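Local coordinates for bifunctional GH43-CE protein (Bacteroides eggerthii, PDB 6MLY), which probably hydrolyses xylosidic linkages of xylan with a family 43 glycoside hydrolase domain and ester substituents with a carbohydrate esterase domain, at residues G381-D386 and A503-F508; V38-Y43 and D256-R261; A592-Q597 and K651-E656; P544-V549 and K614-T619; K210-N215 and V226-A231. One frame throughout, in Å; residues are numbered along the deposited sequence.

Interaction 1: G381-D386 and A503-F508; sequences GSVSMD and ADFDYF
Ser384 O is the oxygen that two groups of the facing strand share: Asp506 N donates to it at 2.9 Å with an N-H...O angle of 155°, and Phe505 CA adds a CA-H...O contact. Farther along, Asp504 N bonds to Asp386 O at 3.2 Å, while the return bond from Asp386 N to Asp504 O is weak. On one face of the sheet Met385 and Phe505 run side by side. Met385 CG lies over the ring, 4.2 Å from its centroid and offset toward the rim, SD stands obliquely in a Met-aromatic contact, and the bend at chi3 (-59°) brings CE back to Phe505 CE1. Val383 CG1 reaches the edge of the same ring, 4.1 Å from Phe505 CD1. On the other face Tyr507 CG sits between its backbone N and carbonyl carbon (chi1 70°), and the ring spans Ser384, whose N lies 4.0 Å above the ring centre. An alanine at Tyr507 would strip that ring from Ser384 CB and N and would probably open a gap on that side. The carboxylates of Asp386 and Asp504 both bridge to Arg348, with Ser388 and Arg353 as further partners. Val383 and Phe505 also meet Leu491 of the second sheet, as expected of paired central strands in a concanavalin A-like beta-sandwich.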
# COMPACT_ATOMS: atom_id res chain seq x y z
N GLY A 381 8.54 -0.36 6.42
CA GLY A 381 9.11 -1.53 7.08
C GLY A 381 10.19 -2.18 6.22
O GLY A 381 10.23 -1.95 5.02
N SER A 382 11.05 -2.99 6.86
CA SER A 382 12.16 -3.67 6.19
C SER A 382 12.52 -4.98 6.91
O SER A 382 12.22 -5.15 8.10
CB SER A 382 13.37 -2.78 6.11
OG SER A 382 13.06 -1.59 5.40
N VAL A 383 13.19 -5.88 6.18
CA VAL A 383 13.71 -7.13 6.74
C VAL A 383 15.01 -7.51 6.02
O VAL A 383 15.33 -7.00 4.95
CB VAL A 383 12.68 -8.27 6.63
CG1 VAL A 383 11.65 -8.22 7.75
CG2 VAL A 383 11.98 -8.27 5.28
N SER A 384 15.78 -8.39 6.67
CA SER A 384 16.85 -9.17 6.07
C SER A 384 16.58 -10.65 6.38
O SER A 384 16.33 -10.99 7.53
CB SER A 384 18.22 -8.75 6.58
OG SER A 384 19.23 -9.67 6.18
N MET A 385 16.63 -11.49 5.34
CA MET A 385 16.24 -12.89 5.45
C MET A 385 17.44 -13.78 5.12
O MET A 385 18.52 -13.29 4.81
CB MET A 385 15.07 -13.20 4.51
CG MET A 385 13.95 -13.98 5.18
SD MET A 385 12.31 -13.73 4.44
CE MET A 385 12.16 -11.96 4.63
N ASP A 386 17.23 -15.10 5.26
CA ASP A 386 18.18 -16.14 4.88
C ASP A 386 17.37 -17.40 4.53
O ASP A 386 16.73 -18.00 5.41
CB ASP A 386 19.21 -16.40 5.99
CG ASP A 386 20.45 -17.15 5.52
OD1 ASP A 386 20.32 -18.01 4.63
OD2 ASP A 386 21.55 -16.86 6.06
N ALA A 503 13.01 -20.21 7.71
CA ALA A 503 13.48 -18.95 7.15
C ALA A 503 13.96 -18.05 8.29
O ALA A 503 13.17 -17.69 9.16
CB ALA A 503 12.36 -18.29 6.37
N ASP A 504 15.24 -17.71 8.28
CA ASP A 504 15.80 -16.85 9.32
C ASP A 504 15.49 -15.39 8.97
O ASP A 504 15.40 -15.06 7.80
CB ASP A 504 17.30 -17.07 9.49
CG ASP A 504 17.69 -18.53 9.69
OD1 ASP A 504 16.84 -19.30 10.18
OD2 ASP A 504 18.85 -18.88 9.35
N PHE A 505 15.29 -14.56 10.00
CA PHE A 505 15.20 -13.11 9.87
C PHE A 505 16.24 -12.47 10.79
O PHE A 505 16.19 -12.68 12.01
CB PHE A 505 13.81 -12.60 10.26
CG PHE A 505 12.68 -13.06 9.37
CD1 PHE A 505 12.09 -12.19 8.47
CD2 PHE A 505 12.18 -14.35 9.47
CE1 PHE A 505 11.02 -12.60 7.68
CE2 PHE A 505 11.13 -14.76 8.67
CZ PHE A 505 10.55 -13.89 7.77
N ASP A 506 17.17 -11.70 10.22
CA ASP A 506 18.24 -11.05 11.00
C ASP A 506 17.64 -9.91 11.83
O ASP A 506 17.98 -9.76 13.01
CB ASP A 506 19.38 -10.54 10.12
CG ASP A 506 20.60 -10.06 10.90
OD1 ASP A 506 20.76 -10.48 12.08
OD2 ASP A 506 21.37 -9.26 10.34
N TYR A 507 16.75 -9.13 11.20
CA TYR A 507 16.16 -7.94 11.81
C TYR A 507 14.82 -7.60 11.15
O TYR A 507 14.51 -8.06 10.05
CB TYR A 507 17.14 -6.76 11.74
CG TYR A 507 17.37 -6.18 10.37
CD1 TYR A 507 16.50 -5.26 9.81
CD2 TYR A 507 18.49 -6.53 9.63
CE1 TYR A 507 16.72 -4.71 8.56
CE2 TYR A 507 18.72 -6.00 8.37
CZ TYR A 507 17.84 -5.08 7.83
OH TYR A 507 18.07 -4.56 6.59
N PHE A 508 14.03 -6.79 11.86
CA PHE A 508 12.96 -5.99 11.29
C PHE A 508 13.27 -4.52 11.61
O PHE A 508 13.74 -4.21 12.70
CB PHE A 508 11.59 -6.40 11.83
CG PHE A 508 10.46 -5.47 11.47
CD1 PHE A 508 9.70 -5.69 10.33
CD2 PHE A 508 10.15 -4.38 12.26
CE1 PHE A 508 8.66 -4.83 9.99
CE2 PHE A 508 9.11 -3.52 11.92
CZ PHE A 508 8.37 -3.75 10.78

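Interaction 2: V38-Y43 and D256-R261; sequences VGDTYY and DTPDGR
Tyr42 reaches from one chain reversal to another, in what family 43 membership indicates is a five-bladed beta-propeller. Its hydroxyl end does the touching: Tyr42 OH lies 3.2 Å from Thr257 CG2 and 3.6 Å from Pro258 CD, while Asp256 O approaches the ring edge, 3.4 Å from Tyr42 CE2. With CG anti to the carbonyl carbon (chi1 -64°), the ring leaves the strand just after the type II' turn Val38-Thr41. An alanine in place of Tyr42, whose hydroxyl makes the nearest approach to both residues, would probably open a gap beside Thr257 and Pro258. In the next shell, Asp256 is held by a salt bridge to Arg37, which also bonds to Gly39 O and thus ties the two reversals together. Thr257 begins a type I turn closed by Gly260 N to Thr257 O, and its OG1 accepts Arg261 N at 2.8 Å. Arg261, just after the turn, reaches back into it, its NH2 3.0 Å from Asp259 OD1, which lies only 5° out of the guanidinium plane.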
# COMPACT_ATOMS: atom_id res chain seq x y z
N VAL A 38 -3.91 8.15 36.98
CA VAL A 38 -3.60 7.77 38.34
C VAL A 38 -2.36 8.58 38.76
O VAL A 38 -1.23 8.16 38.54
CB VAL A 38 -3.35 6.26 38.50
CG1 VAL A 38 -3.26 5.86 39.97
CG2 VAL A 38 -4.40 5.41 37.79
N GLY A 39 -2.61 9.75 39.34
CA GLY A 39 -1.56 10.65 39.74
C GLY A 39 -1.07 11.45 38.56
O GLY A 39 -1.84 12.22 37.98
N ASP A 40 0.20 11.22 38.20
CA ASP A 40 0.91 11.89 37.10
C ASP A 40 0.92 11.00 35.85
O ASP A 40 1.33 11.45 34.77
CB ASP A 40 2.33 12.26 37.53
CG ASP A 40 2.41 13.42 38.52
OD1 ASP A 40 2.89 13.20 39.66
OD2 ASP A 40 1.98 14.53 38.15
N THR A 41 0.47 9.75 36.00
CA THR A 41 0.48 8.75 34.93
C THR A 41 -0.88 8.70 34.23
O THR A 41 -1.90 9.00 34.83
CB THR A 41 0.80 7.36 35.48
OG1 THR A 41 1.93 7.47 36.35
CG2 THR A 41 1.06 6.33 34.40
N TYR A 42 -0.87 8.31 32.95
CA TYR A 42 -2.08 7.99 32.20
C TYR A 42 -1.99 6.53 31.73
O TYR A 42 -0.91 6.04 31.44
CB TYR A 42 -2.26 8.93 31.00
CG TYR A 42 -2.46 10.38 31.35
CD1 TYR A 42 -1.39 11.26 31.42
CD2 TYR A 42 -3.73 10.89 31.60
CE1 TYR A 42 -1.57 12.60 31.73
CE2 TYR A 42 -3.93 12.22 31.92
CZ TYR A 42 -2.85 13.08 31.99
OH TYR A 42 -3.02 14.40 32.29
N TYR A 43 -3.13 5.85 31.66
CA TYR A 43 -3.19 4.47 31.20
C TYR A 43 -4.37 4.31 30.24
O TYR A 43 -5.34 5.04 30.31
CB TYR A 43 -3.31 3.50 32.37
CG TYR A 43 -2.03 3.28 33.14
CD1 TYR A 43 -0.96 2.62 32.56
CD2 TYR A 43 -1.89 3.73 34.44
CE1 TYR A 43 0.22 2.40 33.25
CE2 TYR A 43 -0.72 3.52 35.15
CZ TYR A 43 0.34 2.86 34.55
OH TYR A 43 1.50 2.66 35.24
N ASP A 256 -9.00 13.80 32.66
CA ASP A 256 -8.61 15.09 33.21
C ASP A 256 -7.09 15.08 33.41
O ASP A 256 -6.47 14.03 33.39
CB ASP A 256 -9.36 15.39 34.51
CG ASP A 256 -9.08 14.43 35.66
OD1 ASP A 256 -8.82 13.24 35.39
OD2 ASP A 256 -9.15 14.89 36.82
N THR A 257 -6.52 16.28 33.59
CA THR A 257 -5.11 16.46 33.91
C THR A 257 -5.00 16.88 35.37
O THR A 257 -5.93 17.49 35.91
CB THR A 257 -4.46 17.50 32.99
OG1 THR A 257 -5.08 18.77 33.22
CG2 THR A 257 -4.57 17.14 31.52
N PRO A 258 -3.87 16.60 36.06
CA PRO A 258 -3.69 17.01 37.46
C PRO A 258 -3.99 18.50 37.72
O PRO A 258 -4.45 18.84 38.81
CB PRO A 258 -2.22 16.68 37.78
CG PRO A 258 -1.58 16.34 36.44
CD PRO A 258 -2.70 15.87 35.55
N ASP A 259 -3.74 19.36 36.73
CA ASP A 259 -3.96 20.81 36.86
C ASP A 259 -5.40 21.17 36.48
O ASP A 259 -5.79 22.33 36.61
CB ASP A 259 -2.95 21.61 36.04
CG ASP A 259 -3.08 21.40 34.54
OD1 ASP A 259 -2.66 20.33 34.07
OD2 ASP A 259 -3.62 22.30 33.87
N GLY A 260 -6.18 20.20 35.98
CA GLY A 260 -7.64 20.31 35.91
C GLY A 260 -8.16 20.61 34.52
O GLY A 260 -9.34 20.92 34.37
N ARG A 261 -7.31 20.51 33.49
CA ARG A 261 -7.74 20.62 32.09
C ARG A 261 -8.44 19.32 31.68
O ARG A 261 -8.00 18.23 32.08
CB ARG A 261 -6.56 20.90 31.16
CG ARG A 261 -5.97 22.30 31.29
CD ARG A 261 -4.64 22.40 30.57
NE ARG A 261 -3.64 21.54 31.19
CZ ARG A 261 -2.51 21.14 30.61
NH1 ARG A 261 -2.28 21.45 29.34
NH2 ARG A 261 -1.64 20.42 31.29

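Interaction 3: A592-Q597 and K651-E656; sequences AKFPAQ and KTVDLE
Pro595, at the N-cap of helix 596-610 and preceded by a cis peptide bond, packs against Val653, on the second strand of the hairpin 645-648/651-654 in the esterase domain. Val653 CG2 is the methyl in the middle of the contact: it lies 3.3 Å from Pro595 CG and 3.8 Å from Phe594 CE1. Its place follows from chi1 of Val653 (61°), which sets CG2 anti to the backbone N. The pyrrolidine and the valine side chain lie antiparallel, each passing beside the other, and Pro595 CG also meets Asp654 O at 3.1 Å. The neighbouring ring has a partner within its own segment, for Pro595 CB lies over the centre of the Phe594 face, 3.8 Å above the plane. Leu655 CD2 touches Phe594 CZ more loosely, at 4.3 Å. Leu655 also packs on Tyr720, a ligand of the bound sodium ion, which is about 9 Å from the leucine side chain. Methyl, pyrrolidine and aryl surfaces carry this junction, so its fit depends on shape rather than on directed polar bonds.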
# COMPACT_ATOMS: atom_id res chain seq x y z
N ALA A 592 -12.43 4.22 -26.39
CA ALA A 592 -12.61 5.29 -27.38
C ALA A 592 -11.91 4.88 -28.68
O ALA A 592 -11.31 3.81 -28.75
CB ALA A 592 -12.06 6.59 -26.83
N LYS A 593 -12.00 5.74 -29.70
CA LYS A 593 -11.34 5.52 -30.99
C LYS A 593 -10.34 6.66 -31.26
O LYS A 593 -10.42 7.72 -30.63
CB LYS A 593 -12.37 5.42 -32.12
CG LYS A 593 -13.45 4.35 -31.93
CD LYS A 593 -12.91 2.93 -31.82
CE LYS A 593 -14.00 1.90 -31.58
NZ LYS A 593 -13.44 0.53 -31.46
N PHE A 594 -9.42 6.42 -32.19
CA PHE A 594 -8.40 7.40 -32.60
C PHE A 594 -9.10 8.68 -33.04
O PHE A 594 -10.09 8.63 -33.76
CB PHE A 594 -7.50 6.83 -33.71
CG PHE A 594 -6.32 7.69 -34.07
CD1 PHE A 594 -6.39 8.60 -35.11
CD2 PHE A 594 -5.13 7.60 -33.36
CE1 PHE A 594 -5.31 9.40 -35.43
CE2 PHE A 594 -4.05 8.39 -33.69
CZ PHE A 594 -4.14 9.29 -34.72
N PRO A 595 -8.59 9.84 -32.60
CA PRO A 595 -7.31 10.02 -31.94
C PRO A 595 -7.28 10.08 -30.40
O PRO A 595 -6.48 10.84 -29.84
CB PRO A 595 -6.93 11.41 -32.47
CG PRO A 595 -8.24 12.16 -32.38
CD PRO A 595 -9.26 11.13 -32.81
N ALA A 596 -8.12 9.29 -29.72
CA ALA A 596 -8.13 9.21 -28.25
C ALA A 596 -6.74 8.83 -27.71
O ALA A 596 -6.27 9.41 -26.73
CB ALA A 596 -9.16 8.20 -27.81
N GLN A 597 -6.09 7.87 -28.39
CA GLN A 597 -4.86 7.22 -27.91
C GLN A 597 -3.69 8.22 -27.89
O GLN A 597 -2.88 8.20 -26.97
CB GLN A 597 -4.54 6.00 -28.76
CG GLN A 597 -5.44 4.80 -28.49
CD GLN A 597 -6.89 5.05 -28.82
OE1 GLN A 597 -7.23 5.84 -29.70
NE2 GLN A 597 -7.78 4.38 -28.10
N LYS A 651 -11.17 13.96 -43.89
CA LYS A 651 -11.14 13.63 -42.48
C LYS A 651 -10.12 14.51 -41.74
O LYS A 651 -8.95 14.49 -42.05
CB LYS A 651 -10.85 12.14 -42.33
CG LYS A 651 -11.92 11.23 -42.92
CD LYS A 651 -12.32 10.06 -42.02
CE LYS A 651 -13.77 9.63 -42.20
NZ LYS A 651 -14.04 8.35 -41.49
N THR A 652 -10.61 15.28 -40.76
CA THR A 652 -9.79 16.03 -39.80
C THR A 652 -9.68 15.24 -38.49
O THR A 652 -10.55 14.44 -38.18
CB THR A 652 -10.39 17.42 -39.54
OG1 THR A 652 -10.66 18.03 -40.81
CG2 THR A 652 -9.49 18.33 -38.73
N VAL A 653 -8.61 15.49 -37.73
CA VAL A 653 -8.32 14.75 -36.49
C VAL A 653 -7.55 15.65 -35.52
O VAL A 653 -6.41 16.01 -35.78
CB VAL A 653 -7.56 13.45 -36.80
CG1 VAL A 653 -6.22 13.71 -37.47
CG2 VAL A 653 -7.36 12.59 -35.57
N ASP A 654 -8.19 16.01 -34.40
CA ASP A 654 -7.57 16.76 -33.31
C ASP A 654 -6.47 15.89 -32.68
O ASP A 654 -6.76 14.85 -32.09
CB ASP A 654 -8.63 17.17 -32.28
CG ASP A 654 -8.15 18.09 -31.17
OD1 ASP A 654 -6.93 18.11 -30.90
OD2 ASP A 654 -9.02 18.78 -30.58
N LEU A 655 -5.21 16.33 -32.79
CA LEU A 655 -4.06 15.49 -32.42
C LEU A 655 -3.60 15.76 -30.98
O LEU A 655 -2.93 14.91 -30.41
CB LEU A 655 -2.91 15.72 -33.40
CG LEU A 655 -2.95 14.87 -34.67
CD1 LEU A 655 -1.80 15.22 -35.59
CD2 LEU A 655 -2.93 13.38 -34.34
N GLU A 656 -3.93 16.93 -30.40
CA GLU A 656 -3.48 17.22 -29.03
C GLU A 656 -4.59 16.87 -28.02
O GLU A 656 -4.33 16.11 -27.09
CB GLU A 656 -2.99 18.66 -28.88
CG GLU A 656 -2.11 18.83 -27.65
CD GLU A 656 -1.42 20.17 -27.47
OE1 GLU A 656 -1.84 21.14 -28.13
OE2 GLU A 656 -0.47 20.23 -26.67

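Interaction 4: P544-V549 and K614-T619; sequences PSYKVV and KYKLDT
Tyr546 grips the facing segment through both backbone polar atoms, and this is the close part of the contact. Tyr546 N donates to Lys616 O at 2.8 Å, and Asp618 N to Tyr546 O at 2.6 Å, the latter donor standing 43° above the carbonyl plane. The two bonds flank Leu617, the parallel bridge partner of Tyr546, although the short strand axes diverge by 70°. Beyond them Val548 CG2 packs on Leu617 CB at 3.8 Å, the two side chains crossing at about a right angle. Leu617 continues inward onto Ile608 of helix 596-610. The solvent side, where Pro544 is exposed, is looser. The bend at chi3 of Lys616 (-62°) places its CE 4.1 Å from Tyr546 CE2 as the two side chains run alongside each other. Lys547 and Asp618 also point the same way, but Lys547 NZ and Asp618 OD2 remain 4.2 Å apart, beyond a salt bridge; Lys547 NZ bonds to Ala789 O, and the other oxygen of the aspartate, OD1, to Ser620 OG. Strand 546-552 pairs in parallel with 579-584 and 621-627, and helix 596-610 makes the beta-alpha-beta crossover between those two, as in an alpha/beta-hydrolase sheet.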
# COMPACT_ATOMS: atom_id res chain seq x y z
N PRO A 544 18.48 16.97 -7.14
CA PRO A 544 17.33 17.88 -7.07
C PRO A 544 16.27 17.65 -8.15
O PRO A 544 15.08 17.82 -7.90
CB PRO A 544 17.97 19.28 -7.21
CG PRO A 544 19.30 19.03 -7.88
CD PRO A 544 19.75 17.67 -7.37
N SER A 545 16.72 17.25 -9.35
CA SER A 545 15.84 17.03 -10.49
C SER A 545 16.37 15.90 -11.37
O SER A 545 17.58 15.64 -11.41
CB SER A 545 15.66 18.31 -11.26
OG SER A 545 16.91 18.86 -11.64
N TYR A 546 15.45 15.23 -12.07
CA TYR A 546 15.75 14.13 -12.98
C TYR A 546 15.12 14.38 -14.35
O TYR A 546 14.00 14.89 -14.44
CB TYR A 546 15.24 12.80 -12.41
CG TYR A 546 15.82 12.43 -11.07
CD1 TYR A 546 17.12 11.95 -10.97
CD2 TYR A 546 15.09 12.57 -9.90
CE1 TYR A 546 17.66 11.60 -9.74
CE2 TYR A 546 15.61 12.23 -8.67
CZ TYR A 546 16.91 11.74 -8.59
OH TYR A 546 17.44 11.40 -7.38
N LYS A 547 15.85 14.02 -15.40
CA LYS A 547 15.33 14.13 -16.76
C LYS A 547 14.41 12.92 -16.99
O LYS A 547 14.62 11.86 -16.40
CB LYS A 547 16.50 14.26 -17.74
CG LYS A 547 17.59 15.21 -17.25
CD LYS A 547 18.27 16.01 -18.33
CE LYS A 547 19.11 17.13 -17.75
NZ LYS A 547 19.62 18.04 -18.80
N VAL A 548 13.37 13.12 -17.80
CA VAL A 548 12.23 12.20 -17.86
C VAL A 548 12.35 11.31 -19.10
O VAL A 548 12.86 11.75 -20.14
CB VAL A 548 10.90 12.97 -17.87
CG1 VAL A 548 9.70 12.03 -17.85
CG2 VAL A 548 10.81 13.96 -16.72
N VAL A 549 11.88 10.07 -18.98
CA VAL A 549 11.61 9.20 -20.13
C VAL A 549 10.32 8.43 -19.86
O VAL A 549 10.18 7.79 -18.81
CB VAL A 549 12.80 8.27 -20.46
CG1 VAL A 549 12.44 7.27 -21.55
CG2 VAL A 549 14.05 9.04 -20.83
N LYS A 614 7.01 19.15 -8.34
CA LYS A 614 6.54 18.26 -7.28
C LYS A 614 7.35 16.96 -7.24
O LYS A 614 7.83 16.57 -6.18
CB LYS A 614 5.05 17.96 -7.49
CG LYS A 614 4.53 16.69 -6.83
CD LYS A 614 3.06 16.77 -6.48
CE LYS A 614 2.17 17.01 -7.67
NZ LYS A 614 0.80 17.41 -7.24
N TYR A 615 7.49 16.29 -8.40
CA TYR A 615 8.11 14.95 -8.51
C TYR A 615 9.59 15.04 -8.93
O TYR A 615 10.15 14.05 -9.37
CB TYR A 615 7.35 14.07 -9.50
CG TYR A 615 5.88 13.87 -9.20
CD1 TYR A 615 5.47 13.02 -8.19
CD2 TYR A 615 4.90 14.49 -9.95
CE1 TYR A 615 4.13 12.82 -7.91
CE2 TYR A 615 3.56 14.30 -9.70
CZ TYR A 615 3.17 13.46 -8.67
OH TYR A 615 1.84 13.26 -8.41
N LYS A 616 10.20 16.22 -8.79
CA LYS A 616 11.63 16.47 -9.04
C LYS A 616 11.98 16.10 -10.49
O LYS A 616 13.01 15.47 -10.75
CB LYS A 616 12.50 15.68 -8.04
CG LYS A 616 12.26 16.00 -6.56
CD LYS A 616 13.38 15.54 -5.64
CE LYS A 616 13.60 14.04 -5.64
NZ LYS A 616 14.73 13.63 -4.77
N LEU A 617 11.13 16.53 -11.44
CA LEU A 617 11.28 16.20 -12.87
C LEU A 617 11.80 17.42 -13.64
O LEU A 617 11.11 18.43 -13.75
CB LEU A 617 9.93 15.73 -13.44
CG LEU A 617 9.31 14.50 -12.77
CD1 LEU A 617 8.06 14.06 -13.51
CD2 LEU A 617 10.30 13.35 -12.68
N ASP A 618 13.02 17.28 -14.17
CA ASP A 618 13.65 18.22 -15.09
C ASP A 618 13.06 17.97 -16.48
O ASP A 618 13.50 17.07 -17.19
CB ASP A 618 15.17 18.07 -15.08
CG ASP A 618 15.94 19.09 -15.92
OD1 ASP A 618 15.33 19.67 -16.85
OD2 ASP A 618 17.14 19.28 -15.65
N THR A 619 12.06 18.77 -16.86
CA THR A 619 11.37 18.62 -18.14
C THR A 619 12.02 19.51 -19.21
O THR A 619 11.34 19.99 -20.11
CB THR A 619 9.88 18.93 -17.99
OG1 THR A 619 9.74 20.32 -17.73
CG2 THR A 619 9.23 18.12 -16.89

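Interaction 5: K210-N215 and V226-A231; sequences KYYLFN and VIVHRA
Leu213 and His229 form the firm antiparallel pair between strand 210-214 and the weakly bonded strand 229-231, the short axes 4.7 Å apart with 161° between directions. They exchange two bonds, Leu213 N to His229 O and His229 N to Leu213 O, each 2.9 Å; Tyr211 N meets Ala231 O nearly along the C=O axis at 2.8 Å, whereas the reverse bond is weak. Val228 serves two rings with its two methyls. CG2 lies over one face of Phe214, 3.5 Å from the ring centroid, while CG1, anti to the backbone N (chi1 174°), reaches the edge of Tyr212, 3.8 Å from Tyr212 CD1. Val226 CG1 lies at the edge of the Phe214 ring. Arg230 runs alongside Tyr212, its CG 3.7 Å from Tyr212 CE1, with the guanidinium turned 75° from the ring. At the far end Asn215 ND2 makes a weak bond to Ile227 O; Ser202 holds Asn215 OD1, and the Asn215 side chain is about 7 Å from that of Asp143, predicted to tune the acid residue. Lys210 NZ and Arg230 NH1, 4.5 Å apart, are likely to repel mildly; the sound attractive contacts are the backbone bonds and the Val228 packing.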
# COMPACT_ATOMS: atom_id res chain seq x y z
N LYS A 210 -22.20 14.19 39.21
CA LYS A 210 -23.13 14.00 38.10
C LYS A 210 -22.60 12.85 37.23
O LYS A 210 -21.39 12.74 37.04
CB LYS A 210 -23.30 15.28 37.29
CG LYS A 210 -24.21 16.34 37.91
CD LYS A 210 -25.18 16.96 36.92
CE LYS A 210 -26.18 17.89 37.56
NZ LYS A 210 -25.74 19.30 37.50
N TYR A 211 -23.51 12.00 36.74
CA TYR A 211 -23.16 10.83 35.94
C TYR A 211 -23.24 11.19 34.45
O TYR A 211 -24.30 11.60 33.97
CB TYR A 211 -24.09 9.66 36.25
CG TYR A 211 -23.94 9.08 37.63
CD1 TYR A 211 -24.47 9.72 38.75
CD2 TYR A 211 -23.27 7.89 37.84
CE1 TYR A 211 -24.33 9.19 40.02
CE2 TYR A 211 -23.13 7.34 39.10
CZ TYR A 211 -23.66 8.00 40.20
OH TYR A 211 -23.51 7.47 41.44
N TYR A 212 -22.11 11.02 33.74
CA TYR A 212 -22.00 11.30 32.31
C TYR A 212 -21.63 10.01 31.57
O TYR A 212 -20.51 9.51 31.71
CB TYR A 212 -20.95 12.39 32.06
CG TYR A 212 -21.30 13.73 32.65
CD1 TYR A 212 -22.04 14.66 31.94
CD2 TYR A 212 -20.89 14.08 33.94
CE1 TYR A 212 -22.36 15.89 32.47
CE2 TYR A 212 -21.22 15.31 34.49
CZ TYR A 212 -21.95 16.22 33.75
OH TYR A 212 -22.28 17.44 34.27
N LEU A 213 -22.58 9.47 30.79
CA LEU A 213 -22.36 8.28 29.95
C LEU A 213 -22.13 8.70 28.49
O LEU A 213 -23.01 9.27 27.84
CB LEU A 213 -23.57 7.34 30.04
CG LEU A 213 -23.54 6.14 29.09
CD1 LEU A 213 -22.37 5.23 29.41
CD2 LEU A 213 -24.84 5.36 29.14
N PHE A 214 -20.94 8.37 27.98
CA PHE A 214 -20.58 8.60 26.58
C PHE A 214 -20.97 7.36 25.75
O PHE A 214 -20.92 6.23 26.24
CB PHE A 214 -19.09 8.92 26.47
CG PHE A 214 -18.74 10.32 26.89
CD1 PHE A 214 -18.74 10.68 28.23
CD2 PHE A 214 -18.40 11.29 25.95
CE1 PHE A 214 -18.41 11.97 28.62
CE2 PHE A 214 -18.08 12.58 26.34
CZ PHE A 214 -18.09 12.92 27.67
N ASN A 215 -21.34 7.60 24.49
CA ASN A 215 -21.78 6.54 23.57
C ASN A 215 -21.18 6.77 22.17
O ASN A 215 -21.08 7.91 21.71
CB ASN A 215 -23.31 6.46 23.52
CG ASN A 215 -23.90 5.96 24.82
OD1 ASN A 215 -23.68 4.81 25.20
ND2 ASN A 215 -24.65 6.80 25.51
N VAL A 226 -20.95 11.80 18.85
CA VAL A 226 -20.84 11.57 20.29
C VAL A 226 -22.13 12.06 20.95
O VAL A 226 -22.65 13.12 20.59
CB VAL A 226 -19.61 12.29 20.88
CG1 VAL A 226 -19.37 11.93 22.34
CG2 VAL A 226 -18.35 12.04 20.06
N ILE A 227 -22.63 11.30 21.94
CA ILE A 227 -23.94 11.56 22.56
C ILE A 227 -23.87 11.24 24.06
O ILE A 227 -23.99 10.08 24.48
CB ILE A 227 -25.06 10.80 21.83
CG1 ILE A 227 -24.83 9.29 21.80
CG2 ILE A 227 -25.27 11.36 20.42
CD1 ILE A 227 -25.76 8.52 20.88
N VAL A 228 -23.70 12.29 24.87
CA VAL A 228 -23.54 12.18 26.31
C VAL A 228 -24.93 12.13 26.95
O VAL A 228 -25.84 12.82 26.50
CB VAL A 228 -22.70 13.35 26.85
CG1 VAL A 228 -22.63 13.36 28.37
CG2 VAL A 228 -21.30 13.34 26.26
N HIS A 229 -25.07 11.29 27.99
CA HIS A 229 -26.26 11.21 28.86
C HIS A 229 -25.89 11.63 30.29
O HIS A 229 -25.04 10.99 30.91
CB HIS A 229 -26.84 9.79 28.88
CG HIS A 229 -27.71 9.47 27.71
ND1 HIS A 229 -27.62 10.16 26.51
CD2 HIS A 229 -28.67 8.53 27.55
CE1 HIS A 229 -28.50 9.67 25.66
NE2 HIS A 229 -29.16 8.67 26.28
N ARG A 230 -26.54 12.68 30.78
CA ARG A 230 -26.36 13.17 32.15
C ARG A 230 -27.43 12.54 33.04
O ARG A 230 -28.51 12.17 32.56
CB ARG A 230 -26.43 14.70 32.15
CG ARG A 230 -25.89 15.35 33.42
CD ARG A 230 -26.00 16.87 33.40
NE ARG A 230 -27.34 17.35 33.08
CZ ARG A 230 -28.43 17.12 33.81
NH1 ARG A 230 -28.33 16.59 35.01
NH2 ARG A 230 -29.61 17.43 33.32
N ALA A 231 -27.12 12.41 34.34
CA ALA A 231 -28.06 11.89 35.34
C ALA A 231 -27.51 12.15 36.75
O ALA A 231 -26.29 12.16 36.96
CB ALA A 231 -28.30 10.42 35.11

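Three domains share these contacts: interactions 2 and 5 lie in the glycosidase part, 1 in the sandwich, 3 and 4 in the esterase. Interactions 1 and 3 are buried, the others partly so. Strand pairing, in places irregular, underlies 1, 4 and 5, antiparallel in 1 and 5 but parallel in 4; interactions 2 and 3 rest mainly on side-chain packing at turns, a helix start and a hairpin. Interactions 3 and 4 are linked by sequence, since helix 596-610 starts at the first and leads to strand 617-619 of the second, their centres 29 Å apart. Charged groups are paired around 1, whereas 5 sets like charges at its edge. Interaction centres 2 and 3 are about 68 Å apart.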